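Local coordinates for protein ATP-dependent RNA helicase HrpB (Escherichia coli, PDB 6EUD) that hydrolyses ATP to ADP and phosphate and, as a DExH-box RNA helicase, binds single-stranded RNA, at residues N617-R620 with S625-N628; L219-G224 with A324-R329; A415-D420 with M426-K431; L137-L142 with L153-M158. All blocks are in the same frame, centred on the assembly; numbering follows the deposited sequence.

Interaction 1. Residues N617-R620 with S625-N628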
loop_
_atom_site.group_PDB
_atom_site.type_symbol
_atom_site.label_atom_id
_atom_site.label_comp_id
_atom_site.label_asym_id
_atom_site.label_seq_id
_atom_site.Cartn_x
_atom_site.Cartn_y
_atom_site.Cartn_z
ATOM N N ASN A 617 -14.125 -26.374 -11.327
ATOM C CA ASN A 617 -13.499 -25.378 -12.185
ATOM C C ASN A 617 -14.376 -25.015 -13.387
ATOM O O ASN A 617 -14.376 -23.871 -13.861
ATOM C CB ASN A 617 -12.133 -25.876 -12.667
ATOM C CG ASN A 617 -11.108 -25.959 -11.545
ATOM O OD1 ASN A 617 -11.121 -25.151 -10.625
ATOM N ND2 ASN A 617 -10.213 -26.933 -11.627
ATOM N N GLY A 618 -15.122 -25.998 -13.877
ATOM C CA GLY A 618 -16.053 -25.775 -14.963
ATOM C C GLY A 618 -17.177 -24.863 -14.512
ATOM O O GLY A 618 -17.646 -24.008 -15.272
ATOM N N ILE A 619 -17.612 -25.048 -13.267
ATOM C CA ILE A 619 -18.658 -24.214 -12.685
ATOM C C ILE A 619 -18.141 -22.782 -12.545
ATOM O O ILE A 619 -18.857 -21.824 -12.857
ATOM C CB ILE A 619 -19.112 -24.755 -11.317
ATOM C CG1 ILE A 619 -19.713 -26.149 -11.481
ATOM C CG2 ILE A 619 -20.091 -23.782 -10.644
ATOM C CD1 ILE A 619 -19.929 -26.879 -10.181
ATOM N N ARG A 620 -16.894 -22.645 -12.096
ATOM C CA ARG A 620 -16.231 -21.346 -12.084
ATOM C C ARG A 620 -16.181 -20.740 -13.482
ATOM O O ARG A 620 -16.209 -19.522 -13.620
ATOM C CB ARG A 620 -14.821 -21.455 -11.521
ATOM C CG ARG A 620 -14.801 -21.948 -10.108
ATOM C CD ARG A 620 -13.555 -21.546 -9.364
ATOM N NE ARG A 620 -13.766 -21.871 -7.967
ATOM C CZ ARG A 620 -13.360 -22.991 -7.389
ATOM N NH1 ARG A 620 -12.646 -23.869 -8.080
ATOM N NH2 ARG A 620 -13.640 -23.205 -6.107
ATOM N N SER A 625 -25.234 -20.979 -12.438
ATOM C CA SER A 625 -26.390 -21.346 -13.231
ATOM C C SER A 625 -26.444 -22.814 -13.684
ATOM O O SER A 625 -27.518 -23.296 -14.029
ATOM C CB SER A 625 -26.441 -20.427 -14.453
ATOM O OG SER A 625 -26.981 -21.068 -15.592
ATOM N N VAL A 626 -25.312 -23.524 -13.709
ATOM C CA VAL A 626 -25.346 -24.930 -14.145
ATOM C C VAL A 626 -25.851 -25.859 -13.046
ATOM O O VAL A 626 -26.139 -27.021 -13.302
ATOM C CB VAL A 626 -23.961 -25.465 -14.626
ATOM C CG1 VAL A 626 -23.564 -24.841 -15.968
ATOM C CG2 VAL A 626 -22.883 -25.277 -13.559
ATOM N N LEU A 627 -25.947 -25.342 -11.828
ATOM C CA LEU A 627 -26.517 -26.090 -10.719
ATOM C C LEU A 627 -28.034 -25.975 -10.752
ATOM O O LEU A 627 -28.587 -25.144 -11.492
ATOM C CB LEU A 627 -25.970 -25.573 -9.392
ATOM C CG LEU A 627 -24.448 -25.691 -9.361
ATOM C CD1 LEU A 627 -23.904 -25.070 -8.107
ATOM C CD2 LEU A 627 -24.051 -27.163 -9.495
ATOM N N ASN A 628 -28.707 -26.818 -9.969
ATOM C CA ASN A 628 -30.169 -26.780 -9.911
ATOM C C ASN A 628 -30.693 -25.857 -8.818
ATOM O O ASN A 628 -30.825 -26.255 -7.654
ATOM C CB ASN A 628 -30.746 -28.174 -9.699
ATOM C CG ASN A 628 -32.249 -28.182 -9.772
ATOM O OD1 ASN A 628 -32.845 -27.327 -10.425
ATOM N ND2 ASN A 628 -32.878 -29.150 -9.108
#

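Interaction 2. Residues L219-G224 with A324-R329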
loop_
_atom_site.group_PDB
_atom_site.type_symbol
_atom_site.label_atom_id
_atom_site.label_comp_id
_atom_site.label_asym_id
_atom_site.label_seq_id
_atom_site.Cartn_x
_atom_site.Cartn_y
_atom_site.Cartn_z
ATOM N N LEU A 219 13.072 31.004 -7.590
ATOM C CA LEU A 219 13.218 29.574 -7.338
ATOM C C LEU A 219 12.044 28.814 -7.965
ATOM O O LEU A 219 10.870 29.039 -7.632
ATOM C CB LEU A 219 13.292 29.276 -5.831
ATOM C CG LEU A 219 13.380 27.801 -5.393
ATOM C CD1 LEU A 219 14.620 27.053 -5.962
ATOM C CD2 LEU A 219 13.361 27.723 -3.868
ATOM N N LEU A 220 12.377 27.914 -8.873
ATOM C CA LEU A 220 11.387 27.165 -9.632
ATOM C C LEU A 220 11.389 25.697 -9.207
ATOM O O LEU A 220 12.399 25.016 -9.382
ATOM C CB LEU A 220 11.683 27.299 -11.129
ATOM C CG LEU A 220 10.938 26.419 -12.124
ATOM C CD1 LEU A 220 9.422 26.579 -11.996
ATOM C CD2 LEU A 220 11.417 26.752 -13.550
ATOM N N PHE A 221 10.276 25.221 -8.651
ATOM C CA PHE A 221 10.158 23.821 -8.240
ATOM C C PHE A 221 9.611 22.984 -9.376
ATOM O O PHE A 221 8.581 23.323 -9.930
ATOM C CB PHE A 221 9.256 23.671 -7.002
ATOM C CG PHE A 221 9.870 24.222 -5.715
ATOM C CD1 PHE A 221 9.484 25.472 -5.209
ATOM C CD2 PHE A 221 10.828 23.491 -5.012
ATOM C CE1 PHE A 221 10.040 25.981 -4.019
ATOM C CE2 PHE A 221 11.391 23.990 -3.823
ATOM C CZ PHE A 221 10.996 25.234 -3.326
ATOM N N LEU A 222 10.311 21.897 -9.711
ATOM C CA LEU A 222 9.915 20.974 -10.776
ATOM C C LEU A 222 9.922 19.529 -10.256
ATOM O O LEU A 222 10.509 19.255 -9.204
ATOM C CB LEU A 222 10.856 21.146 -11.970
ATOM C CG LEU A 222 10.646 22.520 -12.597
ATOM C CD1 LEU A 222 11.670 22.852 -13.672
ATOM C CD2 LEU A 222 9.213 22.575 -13.145
ATOM N N PRO A 223 9.273 18.591 -10.982
ATOM C CA PRO A 223 9.177 17.218 -10.455
ATOM C C PRO A 223 10.500 16.431 -10.459
ATOM O O PRO A 223 10.729 15.636 -9.546
ATOM C CB PRO A 223 8.174 16.546 -11.401
ATOM C CG PRO A 223 7.438 17.689 -12.091
ATOM C CD PRO A 223 8.461 18.767 -12.204
ATOM N N GLY A 224 11.337 16.622 -11.472
ATOM C CA GLY A 224 12.588 15.899 -11.544
ATOM C C GLY A 224 13.597 16.458 -12.526
ATOM O O GLY A 224 13.344 17.459 -13.209
ATOM N N ALA A 324 6.062 28.184 -1.006
ATOM C CA ALA A 324 5.836 29.620 -1.061
ATOM C C ALA A 324 6.737 30.355 -0.059
ATOM O O ALA A 324 7.279 31.415 -0.359
ATOM C CB ALA A 324 4.372 29.928 -0.791
ATOM N N GLY A 325 6.920 29.771 1.121
ATOM C CA GLY A 325 7.707 30.399 2.170
ATOM C C GLY A 325 9.178 30.484 1.832
ATOM O O GLY A 325 9.924 31.215 2.486
ATOM N N ARG A 326 9.607 29.733 0.820
ATOM C CA ARG A 326 10.976 29.849 0.323
ATOM C C ARG A 326 11.200 31.191 -0.411
ATOM O O ARG A 326 12.345 31.584 -0.670
ATOM C CB ARG A 326 11.339 28.651 -0.583
ATOM C CG ARG A 326 11.529 27.334 0.188
ATOM C CD ARG A 326 11.847 27.627 1.631
ATOM N NE ARG A 326 12.734 26.668 2.268
ATOM C CZ ARG A 326 13.042 26.728 3.559
ATOM N NH1 ARG A 326 12.516 27.693 4.303
ATOM N NH2 ARG A 326 13.862 25.834 4.104
ATOM N N ALA A 327 10.112 31.907 -0.711
ATOM C CA ALA A 327 10.219 33.249 -1.279
ATOM C C ALA A 327 10.241 34.331 -0.191
ATOM O O ALA A 327 10.245 35.515 -0.500
ATOM C CB ALA A 327 9.057 33.517 -2.282
ATOM N N GLY A 328 10.279 33.927 1.078
ATOM C CA GLY A 328 10.066 34.856 2.174
ATOM C C GLY A 328 11.132 34.810 3.245
ATOM O O GLY A 328 10.879 35.202 4.374
ATOM N N ARG A 329 12.331 34.347 2.900
ATOM C CA ARG A 329 13.424 34.266 3.870
ATOM C C ARG A 329 14.242 35.554 3.873
ATOM O O ARG A 329 14.890 35.895 4.875
ATOM C CB ARG A 329 14.346 33.081 3.556
ATOM C CG ARG A 329 13.669 31.755 3.344
ATOM C CD ARG A 329 13.059 31.201 4.612
ATOM N NE ARG A 329 13.957 31.236 5.777
ATOM C CZ ARG A 329 14.953 30.372 5.997
ATOM N NH1 ARG A 329 15.711 30.480 7.086
ATOM N NH2 ARG A 329 15.205 29.403 5.122
#

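Interaction 3. Residues A415-D420 with M426-K431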
loop_
_atom_site.group_PDB
_atom_site.type_symbol
_atom_site.label_atom_id
_atom_site.label_comp_id
_atom_site.label_asym_id
_atom_site.label_seq_id
_atom_site.Cartn_x
_atom_site.Cartn_y
_atom_site.Cartn_z
ATOM N N ALA A 415 15.833 -12.465 7.786
ATOM C CA ALA A 415 15.768 -11.288 8.644
ATOM C C ALA A 415 17.149 -10.892 9.149
ATOM O O ALA A 415 17.437 -9.714 9.307
ATOM C CB ALA A 415 14.828 -11.536 9.813
ATOM N N ALA A 416 17.999 -11.876 9.405
ATOM C CA ALA A 416 19.360 -11.592 9.840
ATOM C C ALA A 416 20.134 -10.802 8.769
ATOM O O ALA A 416 20.863 -9.874 9.100
ATOM C CB ALA A 416 20.092 -12.890 10.187
ATOM N N LEU A 417 19.964 -11.161 7.494
ATOM C CA LEU A 417 20.664 -10.472 6.411
ATOM C C LEU A 417 20.292 -8.997 6.341
ATOM O O LEU A 417 21.118 -8.157 5.981
ATOM C CB LEU A 417 20.381 -11.123 5.055
ATOM C CG LEU A 417 20.836 -12.553 4.822
ATOM C CD1 LEU A 417 20.594 -12.894 3.378
ATOM C CD2 LEU A 417 22.296 -12.737 5.186
ATOM N N GLY A 418 19.041 -8.686 6.665
ATOM C CA GLY A 418 18.594 -7.302 6.757
ATOM C C GLY A 418 18.307 -6.706 5.401
ATOM O O GLY A 418 18.008 -5.538 5.260
ATOM N N ASN A 419 18.399 -7.560 4.403
ATOM C CA ASN A 419 18.313 -7.218 3.003
ATOM C C ASN A 419 16.882 -6.978 2.539
ATOM O O ASN A 419 15.935 -7.260 3.290
ATOM C CB ASN A 419 18.923 -8.379 2.196
ATOM C CG ASN A 419 19.813 -7.904 1.140
ATOM O OD1 ASN A 419 20.359 -6.814 1.252
ATOM N ND2 ASN A 419 19.954 -8.676 0.075
ATOM N N ASP A 420 16.703 -6.528 1.294
ATOM C CA ASP A 420 15.379 -6.635 0.701
ATOM C C ASP A 420 14.967 -8.107 0.753
ATOM O O ASP A 420 15.744 -8.967 0.336
ATOM C CB ASP A 420 15.326 -6.146 -0.740
ATOM C CG ASP A 420 14.046 -6.601 -1.444
ATOM O OD1 ASP A 420 13.004 -5.920 -1.337
ATOM O OD2 ASP A 420 14.069 -7.666 -2.080
ATOM N N MET A 426 16.588 -15.196 -1.726
ATOM C CA MET A 426 17.463 -15.782 -2.725
ATOM C C MET A 426 18.771 -16.271 -2.091
ATOM O O MET A 426 19.189 -17.401 -2.309
ATOM C CB MET A 426 17.737 -14.767 -3.830
ATOM C CG MET A 426 18.530 -15.294 -5.018
ATOM S SD MET A 426 18.625 -13.993 -6.285
ATOM C CE MET A 426 19.424 -12.702 -5.319
ATOM N N LEU A 427 19.393 -15.421 -1.287
ATOM C CA LEU A 427 20.650 -15.748 -0.649
ATOM C C LEU A 427 20.543 -16.982 0.249
ATOM O O LEU A 427 21.379 -17.886 0.175
ATOM C CB LEU A 427 21.148 -14.547 0.156
ATOM C CG LEU A 427 21.798 -13.484 -0.726
ATOM C CD1 LEU A 427 21.852 -12.139 -0.008
ATOM C CD2 LEU A 427 23.191 -13.941 -1.154
ATOM N N VAL A 428 19.495 -17.006 1.072
ATOM C CA VAL A 428 19.267 -18.053 2.060
ATOM C C VAL A 428 18.870 -19.373 1.381
ATOM O O VAL A 428 19.055 -20.442 1.933
ATOM C CB VAL A 428 18.180 -17.576 3.105
ATOM C CG1 VAL A 428 17.718 -18.678 4.015
ATOM C CG2 VAL A 428 18.729 -16.461 3.971
ATOM N N SER A 429 18.355 -19.303 0.162
ATOM C CA SER A 429 17.970 -20.517 -0.567
ATOM C C SER A 429 19.168 -21.194 -1.273
ATOM O O SER A 429 19.048 -22.316 -1.775
ATOM C CB SER A 429 16.869 -20.197 -1.594
ATOM O OG SER A 429 17.381 -19.499 -2.726
ATOM N N ALA A 430 20.307 -20.512 -1.325
ATOM C CA ALA A 430 21.518 -21.110 -1.867
ATOM C C ALA A 430 21.871 -22.383 -1.084
ATOM O O ALA A 430 21.918 -22.367 0.144
ATOM C CB ALA A 430 22.669 -20.108 -1.833
ATOM N N LYS A 431 22.106 -23.485 -1.795
ATOM C CA LYS A 431 22.327 -24.792 -1.152
ATOM C C LYS A 431 23.799 -25.075 -0.887
ATOM O O LYS A 431 24.125 -25.955 -0.112
ATOM C CB LYS A 431 21.748 -25.920 -2.006
ATOM C CG LYS A 431 20.230 -25.982 -2.027
ATOM C CD LYS A 431 19.691 -26.361 -0.666
ATOM C CE LYS A 431 18.175 -26.522 -0.673
ATOM N NZ LYS A 431 17.652 -26.995 0.648
#

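Interaction 4. Residues L137-L142 with L153-M158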
loop_
_atom_site.group_PDB
_atom_site.type_symbol
_atom_site.label_atom_id
_atom_site.label_comp_id
_atom_site.label_asym_id
_atom_site.label_seq_id
_atom_site.Cartn_x
_atom_site.Cartn_y
_atom_site.Cartn_z
ATOM N N LEU A 137 9.832 3.830 11.051
ATOM C CA LEU A 137 10.178 2.556 11.649
ATOM C C LEU A 137 11.123 2.779 12.832
ATOM O O LEU A 137 10.896 2.227 13.901
ATOM C CB LEU A 137 10.793 1.626 10.608
ATOM C CG LEU A 137 11.278 0.296 11.181
ATOM C CD1 LEU A 137 10.162 -0.370 11.976
ATOM C CD2 LEU A 137 11.804 -0.619 10.083
ATOM N N ALA A 138 12.149 3.615 12.669
ATOM C CA ALA A 138 13.021 3.972 13.804
ATOM C C ALA A 138 12.237 4.540 14.988
ATOM O O ALA A 138 12.476 4.167 16.127
ATOM C CB ALA A 138 14.077 4.967 13.381
ATOM N N LEU A 139 11.304 5.445 14.716
ATOM C CA LEU A 139 10.484 6.017 15.777
ATOM C C LEU A 139 9.693 4.958 16.556
ATOM O O LEU A 139 9.677 4.980 17.784
ATOM C CB LEU A 139 9.516 7.053 15.208
ATOM C CG LEU A 139 8.657 7.719 16.278
ATOM C CD1 LEU A 139 9.559 8.352 17.314
ATOM C CD2 LEU A 139 7.740 8.763 15.667
ATOM N N ALA A 140 9.044 4.041 15.840
ATOM C CA ALA A 140 8.248 2.975 16.454
ATOM C C ALA A 140 9.083 2.037 17.340
ATOM O O ALA A 140 8.644 1.654 18.444
ATOM C CB ALA A 140 7.531 2.173 15.376
ATOM N N LEU A 141 10.267 1.661 16.855
ATOM C CA LEU A 141 11.166 0.794 17.611
ATOM C C LEU A 141 11.647 1.500 18.861
ATOM O O LEU A 141 11.608 0.949 19.957
ATOM C CB LEU A 141 12.357 0.368 16.752
ATOM C CG LEU A 141 11.948 -0.515 15.568
ATOM C CD1 LEU A 141 13.073 -0.670 14.576
ATOM C CD2 LEU A 141 11.514 -1.874 16.079
ATOM N N LEU A 142 12.077 2.740 18.699
ATOM C CA LEU A 142 12.596 3.511 19.824
ATOM C C LEU A 142 11.550 3.791 20.915
ATOM O O LEU A 142 11.884 3.874 22.095
ATOM C CB LEU A 142 13.185 4.818 19.309
ATOM C CG LEU A 142 14.470 4.617 18.516
ATOM C CD1 LEU A 142 14.858 5.881 17.765
ATOM C CD2 LEU A 142 15.580 4.155 19.454
ATOM N N LEU A 153 16.453 6.335 28.259
ATOM C CA LEU A 153 16.813 6.630 26.871
ATOM C C LEU A 153 15.995 7.796 26.317
ATOM O O LEU A 153 14.807 7.651 26.040
ATOM C CB LEU A 153 16.622 5.384 25.994
ATOM C CG LEU A 153 16.781 5.574 24.477
ATOM C CD1 LEU A 153 18.228 5.877 24.078
ATOM C CD2 LEU A 153 16.248 4.360 23.722
ATOM N N LYS A 154 16.633 8.952 26.153
ATOM C CA LYS A 154 15.936 10.153 25.690
ATOM C C LYS A 154 15.813 10.132 24.175
ATOM O O LYS A 154 16.471 9.328 23.516
ATOM C CB LYS A 154 16.666 11.414 26.149
ATOM C CG LYS A 154 16.830 11.512 27.645
ATOM C CD LYS A 154 17.661 12.715 28.016
ATOM C CE LYS A 154 17.916 12.767 29.511
ATOM N NZ LYS A 154 18.754 13.947 29.873
ATOM N N LEU A 155 14.996 11.027 23.624
ATOM C CA LEU A 155 14.702 10.999 22.192
ATOM C C LEU A 155 14.412 12.388 21.618
ATOM O O LEU A 155 13.436 13.046 22.010
ATOM C CB LEU A 155 13.517 10.057 21.934
ATOM C CG LEU A 155 13.154 9.711 20.499
ATOM C CD1 LEU A 155 14.348 9.067 19.842
ATOM C CD2 LEU A 155 11.956 8.792 20.478
ATOM N N LEU A 156 15.254 12.829 20.684
ATOM C CA LEU A 156 15.055 14.126 20.045
ATOM C C LEU A 156 14.601 14.029 18.586
ATOM O O LEU A 156 15.325 13.555 17.712
ATOM C CB LEU A 156 16.337 14.951 20.113
ATOM C CG LEU A 156 16.236 16.336 19.460
ATOM C CD1 LEU A 156 15.074 17.130 20.053
ATOM C CD2 LEU A 156 17.531 17.082 19.662
ATOM N N ILE A 157 13.402 14.516 18.317
ATOM C CA ILE A 157 12.903 14.507 16.954
ATOM C C ILE A 157 12.988 15.910 16.372
ATOM O O ILE A 157 12.382 16.851 16.891
ATOM C CB ILE A 157 11.466 13.971 16.902
ATOM C CG1 ILE A 157 11.436 12.579 17.528
ATOM C CG2 ILE A 157 10.948 13.936 15.469
ATOM C CD1 ILE A 157 10.071 11.982 17.637
ATOM N N MET A 158 13.769 16.043 15.304
ATOM C CA MET A 158 13.994 17.334 14.666
ATOM C C MET A 158 13.254 17.430 13.350
ATOM O O MET A 158 13.444 16.620 12.440
ATOM C CB MET A 158 15.479 17.575 14.412
ATOM C CG MET A 158 16.354 17.704 15.651
ATOM S SD MET A 158 18.043 18.057 15.134
ATOM C CE MET A 158 18.871 18.147 16.704
#

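Interaction 1. Residues N617-R620 with S625-N628
Ile619, near the C-terminal end of helix 608-622, faces Val626 in the returning chain with their CA atoms 6.9 Å apart, as the backbone folds back through a short 3-10 segment and leaves it at Leu627. The contact is purely apolar and rests on one helix residue meeting two neighbours. Flank to flank, Ile619 CG1 lies 3.9 Å from Val626 CG2, the two side chains meeting at a slant. Farther out, the methyl CD1 of Ile619 comes to 4.2 Å from CD2 of Leu627, and here the side chains run at roughly a right angle. Ile619 can serve both because its CG1 is placed beside the backbone N (chi1 -62°), sending the longer branch out to Leu627. This is the connection, part 3-10 and part loop, between helix 608-622 and helix 631-646. Leu668 touches both Ile619 and Leu627, and Leu664 of helix 664-667 also covers Ile619. Val626, partly exposed, meets the helix through the short branch CG2; the longer Leu627 reaches in with its end from a bond that does not aim at the helix. On the helix, Arg620 makes a salt bridge to Glu665, while Asn617 donates to the carbonyl of Asp574 on strand 571-579.

Interaction 2. Residues L219-G224 with A324-R329
Arg326, which meets Leu219 and Phe221, sits in a chain held by two backbone bonds: Ala327 N to Ala324 O at 2.9 Å and, closing the type I beta turn from Gly325 to Gly328, Gly328 N to Gly325 O at 3.1 Å. The base of Arg326 rests on strand 217-221 through carbon alone: its CB lies 4.0 Å from CD2 of Leu219, the two side chains running side by side in the same direction. Its CG approaches CZ of Phe221 at 4.1 Å, at the edge of the ring and near the ring plane, and so not over a face. The turn belongs to the Gln-Arg-x-Gly-Arg-x-Gly-Arg signature, motif VI of the second RecA-like domain, whose arginines in related helicases reach the nucleotide across the cleft between domains. Consistent with this, the side chain of Arg326 touches Thr32 of the predicted ATP-binding loop, and that of Arg329 touches Pro31. Arg326 bends at chi2 (-22°) and chi3 (-147°), leading its charged end away from the strand. Leucine and phenylalanine suit a buried strand by offering greasy surface to the aliphatic stem.

Interaction 3. Residues A415-D420 with M426-K431
A hydrophobic helix-to-helix corner joins the end of helix 409-417 to helix 421-429, where, by comparison with DEAH/RHA relatives, the winged-helix domain probably passes into the helical bundle that follows. At its centre Leu417 presses CD1 onto Leu427, 3.7 Å from both CB and CD1, so that one methyl sits in the angle between the base and one branch of its partner. That methyl also meets CG2 of Val428 at 4.1 Å. Leu417 puts CG beside its backbone N (chi1 -64°), which aims the branch across the corner. Leucine suits both 417 and 427, being long enough to reach across the gap between the helices and unbranched at CB. Gly418 makes the turn: its positive phi of 79° favours glycine. The side chain of Asn419 crosses Leu427 at about a right angle, and Asp420 caps the next helix at the N of Leu423. Leu475 of helix 466-479 touches both Asn419 and Leu427. Within helix 421-429, Ser429 OG returns to the carbonyl O of Met426 at 2.8 Å. Carbon meets carbon between Leu417 and its two partners, so burial of apolar surface holds the corner, while directional bonds such as those of Ser429 and Asp420 stay within the second helix.

Interaction 4. Residues L137-L142 with L153-M158
Leu139 and Leu142, one helical turn apart on helix 133-145, mesh with Leu153, Leu155 and Ile157, which all point to the helix because they are every second residue of the chain entering and forming strand 154-159. The methyl CD1 of Leu139 is the bump that fills the notch between two strand side chains: it lies 3.7 Å from CD1 of Ile157 and 4.0 Å from CD2 of Leu155, with the side chains at about right angles in both cases. Leu139's first bond does not aim at the strand, but placing CG opposite the backbone N (chi1 -178°) swings its end over. Leu142, whose first bond points to the strand, spreads its two methyls over Leu155 and Leu153, its CD1 at 3.8 Å from CD1 of Leu155 and its CD2 at 4.3 Å from CD2 of Leu153. Leu155 thus wedges between the two helix leucines, one methyl to each.

The axes of segments 137-142 and 154-158 run nearly antiparallel (158°) and approach to 10.9 Å. They belong to the second and third elements of the beta-alpha-beta crossover 120-125, 133-145, 154-159 in the P-loop NTPase core of the ATP-binding domain. Val123 on the first strand touches both Leu142 and Leu155, while Phe128 of the DEFH box touches Leu139 and Ile157 at the other end, tying this packing to the motif. Branched leucine suits the gap between helix and sheet because its forked end adapts to two neighbours at once; beta-branched Ile157 also fits the extended backbone of a strand.

Overall arrangement
None of the four contacts is held by a polar bond between its segments, and each is mostly buried, but they serve different levels of the fold. Interaction 4 is the most extensive, entirely of buried residues, a helix laid on the central sheet of the ATP-binding domain. Interaction 2 belongs to the other RecA-like domain, its centre about 30 Å from that of interaction 4, and uses the carbon stem of an arginine whose charged end leaves toward the predicted ATP-binding loop. Interactions 1 and 3 are short-range and away from the annotated sites, the first joining a helix to the loop after it, the second two successive helices. Interaction 1 is remote, its centre about 57 Å from that of interaction 4.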